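Long-range contacts in pectate lyase/Amb allergen (Acidovorax citrulli, PDB 4HWV), which binds calcium and, as a secreted member of polysaccharide lyase family 1, probably cleaves pectate in plant cell walls: residues S374-E380 against E419-Y425; A367-Q373 against V398-S404; L170-T174 against G481-A487. The contacts are given in a common frame with arbitrary orientation. Residues are numbered along the deposited sequence.

Interaction 1: residues S374-E380 against E419-Y425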
ATOM      1  N   SER A 374      27.227 -22.196  10.207  1.00  7.96           N
ATOM      2  CA  SER A 374      26.977 -23.005  11.414  1.00  8.43           C
ATOM      3  C   SER A 374      25.494 -23.131  11.766  1.00  7.66           C
ATOM      4  O   SER A 374      25.140 -23.524  12.875  1.00  7.98           O
ATOM      5  CB  SER A 374      27.774 -22.503  12.619  1.00  8.90           C
ATOM      6  OG  SER A 374      29.168 -22.606  12.382  1.00 10.29           O
ATOM      7  N   GLY A 375      24.618 -22.818  10.817  1.00  6.77           N
ATOM      8  CA  GLY A 375      23.202 -23.056  11.014  1.00  6.70           C
ATOM      9  C   GLY A 375      22.911 -24.547  11.042  1.00  6.50           C
ATOM     10  O   GLY A 375      23.646 -25.359  10.481  1.00  7.08           O
ATOM     11  N   LYS A 376      21.815 -24.908  11.690  1.00  6.54           N
ATOM     12  CA  LYS A 376      21.404 -26.304  11.765  1.00  6.89           C
ATOM     13  C   LYS A 376      19.906 -26.336  11.494  1.00  6.70           C
ATOM     14  O   LYS A 376      19.078 -26.115  12.389  1.00  7.51           O
ATOM     15  CB  LYS A 376      21.791 -26.906  13.118  1.00  8.80           C
ATOM     16  CG  LYS A 376      23.315 -26.878  13.343  1.00 10.76           C
ATOM     17  CD  LYS A 376      23.742 -27.358  14.707  1.00 11.20           C
ATOM     18  CE  LYS A 376      25.226 -27.042  14.906  1.00 10.64           C
ATOM     19  NZ  LYS A 376      25.467 -25.558  14.884  1.00 11.03           N
ATOM     20  N   VAL A 377      19.575 -26.554  10.230  1.00  6.33           N
ATOM     21  CA  VAL A 377      18.216 -26.382   9.730  1.00  6.55           C
ATOM     22  C   VAL A 377      17.528 -27.730   9.590  1.00  5.94           C
ATOM     23  O   VAL A 377      18.102 -28.689   9.063  1.00  5.76           O
ATOM     24  CB  VAL A 377      18.224 -25.636   8.372  1.00  6.99           C
ATOM     25  CG1 VAL A 377      16.830 -25.555   7.796  1.00  7.79           C
ATOM     26  CG2 VAL A 377      18.842 -24.252   8.540  1.00  8.08           C
ATOM     27  N   HIS A 378      16.297 -27.809  10.090  1.00  5.70           N
ATOM     28  CA  HIS A 378      15.521 -29.050  10.028  1.00  5.33           C
ATOM     29  C   HIS A 378      14.156 -28.678   9.446  1.00  5.15           C
ATOM     30  O   HIS A 378      13.380 -27.972  10.100  1.00  5.36           O
ATOM     31  CB  HIS A 378      15.361 -29.627  11.444  1.00  5.85           C
ATOM     32  CG  HIS A 378      14.909 -31.053  11.482  1.00  5.81           C
ATOM     33  ND1 HIS A 378      15.797 -32.101  11.547  1.00  7.04           N
ATOM     34  CD2 HIS A 378      13.666 -31.601  11.500  1.00  6.20           C
ATOM     35  CE1 HIS A 378      15.123 -33.238  11.577  1.00  7.49           C
ATOM     36  NE2 HIS A 378      13.830 -32.964  11.563  1.00  7.11           N
ATOM     37  N   ALA A 379      13.873 -29.143   8.231  1.00  4.94           N
ATOM     38  CA  ALA A 379      12.673 -28.720   7.498  1.00  4.88           C
ATOM     39  C   ALA A 379      11.776 -29.916   7.227  1.00  5.94           C
ATOM     40  O   ALA A 379      12.214 -30.880   6.614  1.00  7.20           O
ATOM     41  CB  ALA A 379      13.071 -28.071   6.173  1.00  5.99           C
ATOM     42  N   GLU A 380      10.517 -29.842   7.656  1.00  5.60           N
ATOM     43  CA  GLU A 380       9.600 -30.970   7.480  1.00  5.84           C
ATOM     44  C   GLU A 380       8.239 -30.539   6.955  1.00  5.66           C
ATOM     45  O   GLU A 380       7.614 -29.625   7.506  1.00  6.23           O
ATOM     46  CB  GLU A 380       9.399 -31.719   8.805  1.00  6.37           C
ATOM     47  CG  GLU A 380      10.654 -32.452   9.268  1.00  6.39           C
ATOM     48  CD  GLU A 380      10.598 -32.908  10.707  1.00  7.54           C
ATOM     49  OE1 GLU A 380      10.154 -32.121  11.562  1.00  7.06           O
ATOM     50  OE2 GLU A 380      11.024 -34.048  10.977  1.00  9.09           O
ATOM     51  N   GLU A 419      29.162 -28.228  17.567  1.00 13.41           N
ATOM     52  CA  GLU A 419      28.344 -27.021  17.657  1.00 12.29           C
ATOM     53  C   GLU A 419      28.606 -26.066  16.497  1.00 11.01           C
ATOM     54  O   GLU A 419      27.798 -25.188  16.223  1.00 11.09           O
ATOM     55  CB  GLU A 419      28.589 -26.301  18.974  1.00 12.37           C
ATOM     56  CG  GLU A 419      28.162 -27.084  20.193  1.00 13.04           C
ATOM     57  CD  GLU A 419      28.490 -26.345  21.474  1.00 13.55           C
ATOM     58  OE1 GLU A 419      27.610 -25.610  21.984  1.00 14.10           O
ATOM     59  OE2 GLU A 419      29.630 -26.491  21.970  1.00 13.34           O
ATOM     60  N   CYS A 420      29.736 -26.236  15.815  1.00 10.49           N
ATOM     61  CA  CYS A 420      30.096 -25.339  14.726  1.00 10.30           C
ATOM     62  C   CYS A 420      29.760 -25.891  13.344  1.00  9.96           C
ATOM     63  O   CYS A 420      29.960 -25.218  12.338  1.00  9.64           O
ATOM     64  CB  CYS A 420      31.571 -24.940  14.851  1.00 11.22           C
ATOM     65  SG  CYS A 420      31.855 -24.064  16.409  1.00 11.66           S
ATOM     66  N   ALA A 421      29.233 -27.109  13.295  1.00 10.24           N
ATOM     67  CA  ALA A 421      28.834 -27.680  12.023  1.00 10.17           C
ATOM     68  C   ALA A 421      27.683 -26.888  11.403  1.00  9.45           C
ATOM     69  O   ALA A 421      26.879 -26.285  12.115  1.00  9.85           O
ATOM     70  CB  ALA A 421      28.432 -29.147  12.207  1.00 11.39           C
ATOM     71  N   SER A 422      27.619 -26.906  10.072  1.00  8.55           N
ATOM     72  CA  SER A 422      26.520 -26.337   9.307  1.00  8.62           C
ATOM     73  C   SER A 422      25.772 -27.520   8.730  1.00  8.61           C
ATOM     74  O   SER A 422      26.328 -28.252   7.909  1.00  9.30           O
ATOM     75  CB  SER A 422      27.044 -25.479   8.154  1.00  9.15           C
ATOM     76  OG  SER A 422      27.864 -24.416   8.614  1.00  9.33           O
ATOM     77  N   THR A 423      24.527 -27.732   9.154  1.00  7.64           N
ATOM     78  CA  THR A 423      23.805 -28.940   8.763  1.00  7.33           C
ATOM     79  C   THR A 423      22.397 -28.640   8.266  1.00  7.12           C
ATOM     80  O   THR A 423      21.773 -27.650   8.660  1.00  7.73           O
ATOM     81  CB  THR A 423      23.741 -29.975   9.916  1.00  8.20           C
ATOM     82  OG1 THR A 423      22.852 -29.516  10.939  1.00  8.92           O
ATOM     83  CG2 THR A 423      25.118 -30.205  10.522  1.00  8.91           C
ATOM     84  N   PHE A 424      21.914 -29.493   7.375  1.00  7.57           N
ATOM     85  CA  PHE A 424      20.589 -29.311   6.789  1.00  7.34           C
ATOM     86  C   PHE A 424      19.895 -30.656   6.638  1.00  8.15           C
ATOM     87  O   PHE A 424      20.483 -31.620   6.140  1.00  9.95           O
ATOM     88  CB  PHE A 424      20.703 -28.608   5.426  1.00  8.05           C
ATOM     89  CG  PHE A 424      19.368 -28.301   4.782  1.00  8.31           C
ATOM     90  CD1 PHE A 424      18.702 -29.259   4.020  1.00  9.08           C
ATOM     91  CD2 PHE A 424      18.792 -27.047   4.915  1.00  8.81           C
ATOM     92  CE1 PHE A 424      17.471 -28.959   3.419  1.00  9.44           C
ATOM     93  CE2 PHE A 424      17.573 -26.749   4.327  1.00  9.80           C
ATOM     94  CZ  PHE A 424      16.907 -27.711   3.586  1.00  9.97           C
ATOM     95  N   TYR A 425      18.642 -30.720   7.077  1.00  7.05           N
ATOM     96  CA  TYR A 425      17.797 -31.890   6.907  1.00  6.80           C
ATOM     97  C   TYR A 425      16.477 -31.432   6.319  1.00  6.46           C
ATOM     98  O   TYR A 425      15.920 -30.432   6.747  1.00  6.47           O
ATOM     99  CB  TYR A 425      17.538 -32.558   8.260  1.00  7.32           C
ATOM    100  CG  TYR A 425      16.514 -33.674   8.216  1.00  8.66           C
ATOM    101  CD1 TYR A 425      15.155 -33.412   8.400  1.00  9.11           C
ATOM    102  CD2 TYR A 425      16.906 -34.994   8.022  1.00 10.60           C
ATOM    103  CE1 TYR A 425      14.210 -34.428   8.364  1.00  9.81           C
ATOM    104  CE2 TYR A 425      15.968 -36.018   7.997  1.00 11.63           C
ATOM    105  CZ  TYR A 425      14.620 -35.728   8.170  1.00 11.04           C
ATOM    106  OH  TYR A 425      13.688 -36.746   8.150  1.00 12.90           O
TER
HETATM  107  O   HOH W   1      20.077 -29.865  10.789  1.00  8.36           O
HETATM  108  O   HOH W   2      11.257 -36.065   9.246  1.00 14.60           O

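Interaction 2: residues A367-Q373 against V398-S404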
ATOM      1  N   ALA A 367      15.144 -16.363  -2.968  1.00  8.69           N
ATOM      2  CA  ALA A 367      15.648 -17.515  -2.213  1.00  7.94           C
ATOM      3  C   ALA A 367      14.640 -17.879  -1.145  1.00  7.09           C
ATOM      4  O   ALA A 367      13.868 -17.021  -0.684  1.00  7.48           O
ATOM      5  CB  ALA A 367      17.000 -17.199  -1.571  1.00  8.65           C
ATOM      6  N   GLY A 368      14.694 -19.139  -0.732  1.00  7.27           N
ATOM      7  CA  GLY A 368      13.837 -19.644   0.324  1.00  6.64           C
ATOM      8  C   GLY A 368      14.594 -19.748   1.632  1.00  6.90           C
ATOM      9  O   GLY A 368      14.858 -18.736   2.296  1.00  6.86           O
ATOM     10  N   MET A 369      14.939 -20.980   2.002  1.00  6.66           N
ATOM     11  CA  MET A 369      15.723 -21.265   3.200  1.00  7.77           C
ATOM     12  C   MET A 369      17.199 -21.194   2.853  1.00  7.78           C
ATOM     13  O   MET A 369      17.624 -21.737   1.831  1.00  8.76           O
ATOM     14  CB  MET A 369      15.448 -22.692   3.675  1.00 10.22           C
ATOM     15  CG  MET A 369      14.021 -23.002   3.940  1.00 12.70           C
ATOM     16  SD  MET A 369      13.916 -24.728   4.419  1.00 14.26           S
ATOM     17  CE  MET A 369      12.148 -24.912   4.160  1.00 15.81           C
ATOM     18  N   THR A 370      17.981 -20.544   3.703  1.00  6.70           N
ATOM     19  CA  THR A 370      19.430 -20.521   3.507  1.00  7.43           C
ATOM     20  C   THR A 370      20.122 -21.125   4.714  1.00  8.02           C
ATOM     21  O   THR A 370      19.944 -20.662   5.846  1.00  8.80           O
ATOM     22  CB  THR A 370      19.952 -19.091   3.298  1.00  8.54           C
ATOM     23  OG1 THR A 370      19.367 -18.554   2.107  1.00  9.29           O
ATOM     24  CG2 THR A 370      21.470 -19.082   3.183  1.00  9.30           C
ATOM     25  N   LEU A 371      20.888 -22.182   4.468  1.00  7.49           N
ATOM     26  CA  LEU A 371      21.823 -22.695   5.473  1.00  7.55           C
ATOM     27  C   LEU A 371      23.030 -21.770   5.502  1.00  7.14           C
ATOM     28  O   LEU A 371      23.905 -21.861   4.643  1.00  8.10           O
ATOM     29  CB  LEU A 371      22.266 -24.127   5.144  1.00  8.20           C
ATOM     30  CG  LEU A 371      23.356 -24.709   6.048  1.00  8.57           C
ATOM     31  CD1 LEU A 371      22.924 -24.739   7.497  1.00  9.35           C
ATOM     32  CD2 LEU A 371      23.750 -26.113   5.570  1.00  9.25           C
ATOM     33  N   GLY A 372      23.050 -20.853   6.460  1.00  6.66           N
ATOM     34  CA  GLY A 372      24.198 -20.005   6.676  1.00  6.61           C
ATOM     35  C   GLY A 372      25.171 -20.590   7.673  1.00  7.02           C
ATOM     36  O   GLY A 372      25.074 -21.755   8.080  1.00  7.45           O
ATOM     37  N   GLN A 373      26.122 -19.753   8.065  1.00  6.32           N
ATOM     38  CA  GLN A 373      27.286 -20.213   8.810  1.00  6.79           C
ATOM     39  C   GLN A 373      26.906 -20.903  10.106  1.00  7.34           C
ATOM     40  O   GLN A 373      26.334 -20.268  10.988  1.00  7.16           O
ATOM     41  CB  GLN A 373      28.188 -19.031   9.127  1.00  7.56           C
ATOM     42  CG  GLN A 373      29.549 -19.465   9.662  1.00  8.10           C
ATOM     43  CD  GLN A 373      30.339 -20.255   8.662  1.00  9.39           C
ATOM     44  OE1 GLN A 373      30.311 -19.966   7.466  1.00  9.43           O
ATOM     45  NE2 GLN A 373      31.061 -21.266   9.144  1.00 10.96           N
ATOM     46  N   VAL A 398      14.784 -23.073  -3.744  1.00 11.16           N
ATOM     47  CA  VAL A 398      14.079 -23.099  -2.462  1.00 10.10           C
ATOM     48  C   VAL A 398      15.010 -23.255  -1.261  1.00  8.84           C
ATOM     49  O   VAL A 398      14.686 -22.815  -0.161  1.00  8.77           O
ATOM     50  CB  VAL A 398      12.979 -24.195  -2.474  1.00 10.86           C
ATOM     51  CG1 VAL A 398      12.221 -24.272  -1.145  1.00 11.22           C
ATOM     52  CG2 VAL A 398      12.016 -23.934  -3.625  1.00 11.28           C
ATOM     53  N   ALA A 399      16.175 -23.864  -1.468  1.00  7.57           N
ATOM     54  CA  ALA A 399      17.172 -23.934  -0.408  1.00  7.51           C
ATOM     55  C   ALA A 399      18.552 -23.731  -0.990  1.00  7.59           C
ATOM     56  O   ALA A 399      18.854 -24.236  -2.070  1.00  9.13           O
ATOM     57  CB  ALA A 399      17.103 -25.266   0.319  1.00  7.62           C
ATOM     58  N   ASN A 400      19.393 -23.020  -0.253  1.00  7.12           N
ATOM     59  CA  ASN A 400      20.795 -22.817  -0.636  1.00  7.59           C
ATOM     60  C   ASN A 400      21.666 -22.741   0.611  1.00  7.25           C
ATOM     61  O   ASN A 400      21.163 -22.859   1.726  1.00  7.86           O
ATOM     62  CB  ASN A 400      20.970 -21.599  -1.564  1.00  8.97           C
ATOM     63  CG  ASN A 400      20.590 -20.288  -0.906  1.00 10.77           C
ATOM     64  OD1 ASN A 400      20.073 -20.262   0.189  1.00 11.69           O
ATOM     65  ND2 ASN A 400      20.791 -19.196  -1.616  1.00 13.27           N
ATOM     66  N   ALA A 401      22.964 -22.539   0.429  1.00  8.02           N
ATOM     67  CA  ALA A 401      23.910 -22.527   1.542  1.00  8.61           C
ATOM     68  C   ALA A 401      24.907 -21.393   1.386  1.00  9.92           C
ATOM     69  O   ALA A 401      25.275 -21.036   0.271  1.00 11.79           O
ATOM     70  CB  ALA A 401      24.644 -23.851   1.626  1.00  8.30           C
ATOM     71  N   ARG A 402      25.328 -20.835   2.520  1.00  9.90           N
ATOM     72  CA  ARG A 402      26.327 -19.774   2.579  1.00  9.97           C
ATOM     73  C   ARG A 402      27.274 -20.097   3.731  1.00 10.91           C
ATOM     74  O   ARG A 402      27.019 -19.709   4.886  1.00 12.10           O
ATOM     75  CB  ARG A 402      25.656 -18.415   2.806  1.00 11.30           C
ATOM     76  CG  ARG A 402      24.735 -17.994   1.689  1.00 11.11           C
ATOM     77  CD  ARG A 402      25.513 -17.707   0.439  1.00 13.24           C
ATOM     78  NE  ARG A 402      24.668 -17.186  -0.635  1.00 15.24           N
ATOM     79  CZ  ARG A 402      24.178 -17.919  -1.640  1.00 17.93           C
ATOM     80  NH1 ARG A 402      24.396 -19.232  -1.711  1.00 18.53           N
ATOM     81  NH2 ARG A 402      23.447 -17.335  -2.583  1.00 19.34           N
ATOM     82  N   ILE A 403      28.352 -20.821   3.435  1.00 10.71           N
ATOM     83  CA  ILE A 403      29.233 -21.357   4.470  1.00 11.74           C
ATOM     84  C   ILE A 403      30.688 -21.101   4.100  1.00 10.86           C
ATOM     85  O   ILE A 403      31.063 -21.206   2.912  1.00 11.42           O
ATOM     86  CB  ILE A 403      29.082 -22.901   4.645  1.00 12.18           C
ATOM     87  CG1 ILE A 403      27.635 -23.322   4.910  1.00 12.60           C
ATOM     88  CG2 ILE A 403      30.019 -23.454   5.762  1.00 12.99           C
ATOM     89  CD1 ILE A 403      27.398 -24.790   4.628  1.00 12.29           C
ATOM     90  N   SER A 404      31.493 -20.788   5.120  1.00 11.29           N
ATOM     91  CA  SER A 404      32.946 -20.596   5.013  1.00 12.05           C
ATOM     92  C   SER A 404      33.671 -21.507   6.002  1.00 11.71           C
ATOM     93  O   SER A 404      33.397 -21.450   7.200  1.00 13.34           O
ATOM     94  CB  SER A 404      33.294 -19.141   5.373  1.00 13.54           C
ATOM     95  OG  SER A 404      34.686 -18.990   5.669  1.00 14.23           O
TER
HETATM   96  O   HOH W   3      26.276 -17.323   6.258  1.00  6.97           O
HETATM   97  O   HOH W   4      29.663 -17.926   5.440  1.00 15.35           O

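Interaction 3: residues L170-T174 against G481-A487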
ATOM      1  N   LEU A 170      -1.666  -8.576  22.970  1.00  3.24           N
ATOM      2  CA  LEU A 170      -2.759  -9.380  22.432  1.00  3.49           C
ATOM      3  C   LEU A 170      -3.713  -8.465  21.680  1.00  3.04           C
ATOM      4  O   LEU A 170      -4.332  -7.590  22.271  1.00  4.24           O
ATOM      5  CB  LEU A 170      -3.507 -10.117  23.565  1.00  3.63           C
ATOM      6  CG  LEU A 170      -2.650 -11.065  24.420  1.00  4.43           C
ATOM      7  CD1 LEU A 170      -3.476 -11.623  25.570  1.00  4.98           C
ATOM      8  CD2 LEU A 170      -2.010 -12.222  23.631  1.00  5.44           C
ATOM      9  N   GLY A 171      -3.791  -8.621  20.367  1.00  3.22           N
ATOM     10  CA  GLY A 171      -4.728  -7.808  19.611  1.00  3.98           C
ATOM     11  C   GLY A 171      -6.176  -8.098  19.976  1.00  3.51           C
ATOM     12  O   GLY A 171      -6.531  -9.250  20.222  1.00  3.59           O
ATOM     13  N   ILE A 172      -7.015  -7.057  19.968  1.00  3.77           N
ATOM     14  CA  ILE A 172      -8.457  -7.244  20.128  1.00  4.25           C
ATOM     15  C   ILE A 172      -9.137  -7.400  18.768  1.00  4.84           C
ATOM     16  O   ILE A 172      -8.958  -6.571  17.864  1.00  5.25           O
ATOM     17  CB  ILE A 172      -9.091  -6.031  20.843  1.00  5.41           C
ATOM     18  CG1 ILE A 172      -8.554  -5.938  22.276  1.00  5.52           C
ATOM     19  CG2 ILE A 172     -10.617  -6.104  20.805  1.00  6.69           C
ATOM     20  CD1 ILE A 172      -8.879  -4.626  22.973  1.00  6.89           C
ATOM     21  N   GLY A 173      -9.934  -8.455  18.609  1.00  5.12           N
ATOM     22  CA  GLY A 173     -10.811  -8.504  17.440  1.00  5.45           C
ATOM     23  C   GLY A 173     -10.065  -8.788  16.147  1.00  5.21           C
ATOM     24  O   GLY A 173      -9.077  -9.529  16.116  1.00  5.62           O
ATOM     25  N   THR A 174     -10.548  -8.196  15.066  1.00  5.41           N
ATOM     26  CA  THR A 174     -10.028  -8.499  13.739  1.00  7.03           C
ATOM     27  C   THR A 174      -9.250  -7.340  13.135  1.00  7.26           C
ATOM     28  O   THR A 174      -8.795  -7.432  11.998  1.00  8.75           O
ATOM     29  CB  THR A 174     -11.177  -8.867  12.792  1.00  7.50           C
ATOM     30  OG1 THR A 174     -12.119  -7.791  12.768  1.00  8.44           O
ATOM     31  CG2 THR A 174     -11.884 -10.156  13.256  1.00  8.56           C
ATOM     32  N   GLY A 481      -6.788 -11.849  13.223  1.00  5.33           N
ATOM     33  CA  GLY A 481      -8.202 -11.822  12.885  1.00  6.37           C
ATOM     34  C   GLY A 481      -8.852 -13.198  12.843  1.00  6.11           C
ATOM     35  O   GLY A 481      -9.941 -13.330  12.296  1.00  7.38           O
ATOM     36  N   LYS A 482      -8.201 -14.207  13.434  1.00  6.06           N
ATOM     37  CA  LYS A 482      -8.702 -15.574  13.411  1.00  6.86           C
ATOM     38  C   LYS A 482      -9.071 -16.077  14.813  1.00  7.19           C
ATOM     39  O   LYS A 482     -10.084 -16.744  15.002  1.00  9.31           O
ATOM     40  CB  LYS A 482      -7.645 -16.496  12.795  1.00  7.39           C
ATOM     41  CG  LYS A 482      -7.239 -16.147  11.383  1.00  8.47           C
ATOM     42  CD  LYS A 482      -8.382 -16.390  10.395  1.00  9.05           C
ATOM     43  CE  LYS A 482      -7.948 -16.078   8.977  1.00 10.18           C
ATOM     44  NZ  LYS A 482      -9.054 -16.247   8.018  1.00 11.45           N
ATOM     45  N   LEU A 483      -8.255 -15.747  15.806  1.00  6.61           N
ATOM     46  CA  LEU A 483      -8.474 -16.196  17.182  1.00  6.57           C
ATOM     47  C   LEU A 483      -9.707 -15.607  17.842  1.00  7.37           C
ATOM     48  O   LEU A 483     -10.288 -16.228  18.751  1.00  8.91           O
ATOM     49  CB  LEU A 483      -7.262 -15.852  18.047  1.00  6.03           C
ATOM     50  CG  LEU A 483      -6.006 -16.693  17.793  1.00  6.46           C
ATOM     51  CD1 LEU A 483      -4.849 -16.122  18.589  1.00  6.76           C
ATOM     52  CD2 LEU A 483      -6.247 -18.150  18.210  1.00  7.52           C
ATOM     53  N   GLU A 484     -10.065 -14.386  17.439  1.00  6.64           N
ATOM     54  CA  GLU A 484     -11.205 -13.694  18.029  1.00  7.11           C
ATOM     55  C   GLU A 484     -12.182 -13.246  16.962  1.00  8.06           C
ATOM     56  O   GLU A 484     -11.792 -12.970  15.820  1.00  8.61           O
ATOM     57  CB  GLU A 484     -10.744 -12.463  18.828  1.00  7.27           C
ATOM     58  CG  GLU A 484      -9.922 -12.784  20.060  1.00  7.20           C
ATOM     59  CD  GLU A 484      -9.667 -11.569  20.953  1.00  6.64           C
ATOM     60  OE1 GLU A 484      -9.951 -10.415  20.541  1.00  6.61           O
ATOM     61  OE2 GLU A 484      -9.195 -11.779  22.082  1.00  7.09           O
ATOM     62  N   GLY A 485     -13.449 -13.150  17.350  1.00  8.71           N
ATOM     63  CA  GLY A 485     -14.439 -12.476  16.535  1.00  9.71           C
ATOM     64  C   GLY A 485     -14.260 -10.970  16.589  1.00  9.94           C
ATOM     65  O   GLY A 485     -13.457 -10.451  17.368  1.00  8.72           O
ATOM     66  N   PRO A 486     -15.014 -10.246  15.757  1.00 11.27           N
ATOM     67  CA  PRO A 486     -14.880  -8.788  15.734  1.00 12.47           C
ATOM     68  C   PRO A 486     -15.389  -8.166  17.027  1.00 12.83           C
ATOM     69  O   PRO A 486     -16.258  -8.724  17.704  1.00 12.79           O
ATOM     70  CB  PRO A 486     -15.778  -8.375  14.561  1.00 14.10           C
ATOM     71  CG  PRO A 486     -16.764  -9.467  14.456  1.00 14.59           C
ATOM     72  CD  PRO A 486     -16.030 -10.723  14.807  1.00 13.07           C
ATOM     73  N   ALA A 487     -14.836  -7.013  17.371  1.00 13.17           N
ATOM     74  CA  ALA A 487     -15.277  -6.285  18.553  1.00 14.21           C
ATOM     75  C   ALA A 487     -16.708  -5.830  18.344  1.00 16.43           C
ATOM     76  O   ALA A 487     -17.094  -5.509  17.222  1.00 16.77           O
ATOM     77  CB  ALA A 487     -14.378  -5.098  18.795  1.00 13.79           C
TER
HETATM   78  O   HOH W   5      -7.713  -9.584  22.876  1.00  6.38           O
HETATM   79  O   HOH W   6     -12.582  -6.144  15.601  1.00 10.73           O

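Interaction 1: residues S374-E380 against E419-Y425
Strands 376-380 and 423-425 run side by side in parallel, their axes 4.7 Å apart at closest approach and their N-to-C directions only 3° apart. K376 pairs with T423, V377 with F424 and H378 with Y425. The backbone ladder zigzags between the strands: T423 N to G375 O 2.9 Å, V377 N to T423 O 2.9 Å, Y425 N to V377 O 2.9 Å and A379 N to Y425 O 2.8 Å. Ahead of the ladder, where the chains still curve, side chains replace peptides. S374 OG donates to C420 O (2.7 Å), and S374 N donates to S422 OG (2.8 Å). The amine of K376 folds back along its own segment and ties three carbonyls together, giving 2.7 Å from K376 NZ to E419 O, 2.9 Å to S374 O and a weak 3.2 Å to A421 O. On the face carrying K376, H378, T423 and Y425, the H378 and Y425 rings form an offset stack, centroids 4.3 Å apart and planes at 11°. A water on the same face joins V377 O to T423 OG1, and another links E380 OE2 to Y425 OH; the carboxylate of E380 also bonds Y462 and H347. V377 and F424 meet on the opposite face, V377 CG1 lying 3.7 Å from F424 CE2. This pairing belongs to the right-handed parallel beta-helix: strand 345-356 flanks 376-380 on its other edge, helix 438-445 covers F424, strand 369-371 packs against A379 and F424, and the C411-C420 disulfide ties helix 417-420 to helix 405-414.

Interaction 2: residues A367-Q373 against V398-S404
This is a parallel strand pairing at the edge of a four-stranded sheet, in which strand 399-401 is the outermost strand and 369-371 its inner neighbour. M369 pairs with A399, T370 with N400 and L371 with A401; the short axes approach to 4.5 Å and cross at -24°, so the strands are noticeably twisted. Four backbone hydrogen bonds make the ladder: M369 N to V398 O 2.8 Å, N400 N to M369 O 3.0 Å, L371 N to N400 O 2.8 Å and R402 N to L371 O 2.8 Å. G368 sits where a beta carbon would collide with V398 O, so the close entry into the ladder suits glycine. Beyond L371 the strands loosen: a water accepts from Q373 N (3.0 Å) and donates to R402 O (2.9 Å), while the side chain of Q373 takes over the pairing. Q373 OE1 accepts from S404 N at 2.8 Å, and Q373 NE2 reaches S404 O in a weak bond of 3.0 Å. S404 itself is the N-cap of helix 405-414, so Q373 grips the start of that helix. M369, L371, A399 and A401 share the face turned to strand 376-387 and helix 438-445; L371 CB and A401 CB are 4.3 Å apart, and L371 CD2 touches I403 CD1 at 4.0 Å. T370 and N400 occupy the other face, beside R402, whose NH1 bonds A401 O at 2.8 Å. In-register stacking of equivalent strands from successive coils, here 302-306, 340-341, 369-371 and 399-401, is the hallmark of the pectate lyase parallel beta-helix.

Interaction 3: residues L170-T174 against G481-A487
Direct hydrogen bonding between these segments rests on one carboxylate. E484 points toward 170-174, and E484 OE1 accepts from G173 N at 2.8 Å with a nearly straight N-H...O angle of 176°. The same carboxylate also takes backbone NH groups of G16 and I18 near the N-terminus, so it gathers the chain start, a turn of the beta-helix and the C-terminal tail at one point. Water extends the contact at two places: one molecule donates to G171 O (2.9 Å) and E484 OE2 (2.8 Å), and another accepts from T174 N (2.9 Å) and A487 N (3.0 Å). Close backbone approach adds a CA-H...O contact from G173 CA to G485 O at 3.3 Å. Here G173 has positive phi, and a beta carbon would sit tightly against A487 N; both features favour glycine. Apolar packing is slight, with I172 CG2 4.4 Å from A487 CB, while T174 CG2 rests 3.8 Å from both G481 O and E484 O. N199, bonded to G171 O, G173 O and G481 N, bridges the two segments from the following coil. With a single direct hydrogen bond, two bridging waters and one apolar pair, the contact between these two segments is mainly polar, a glutamate side chain and water reading the backbone of the loop after strand 167-171.

Interactions 1 and 2 are neighbouring buried pairings on the same side of the chain's centre, their own centres 10 Å apart. Their segments interleave along the chain (367-373, 374-380, 398-404, 419-425), and the contacts belong to different sheets; they meet where T423 and S422 pack on L371 and I403, and A379 on M369. Both rely on parallel backbone ladders, though interaction 1 adds a ring stack and a lysine, interaction 2 a glutamine beside a helix start. Interaction 3, centred about 36 Å from the centre of either, encloses both in sequence, is partly exposed and has no ladder: one carboxylate and waters hold the tail against a coil.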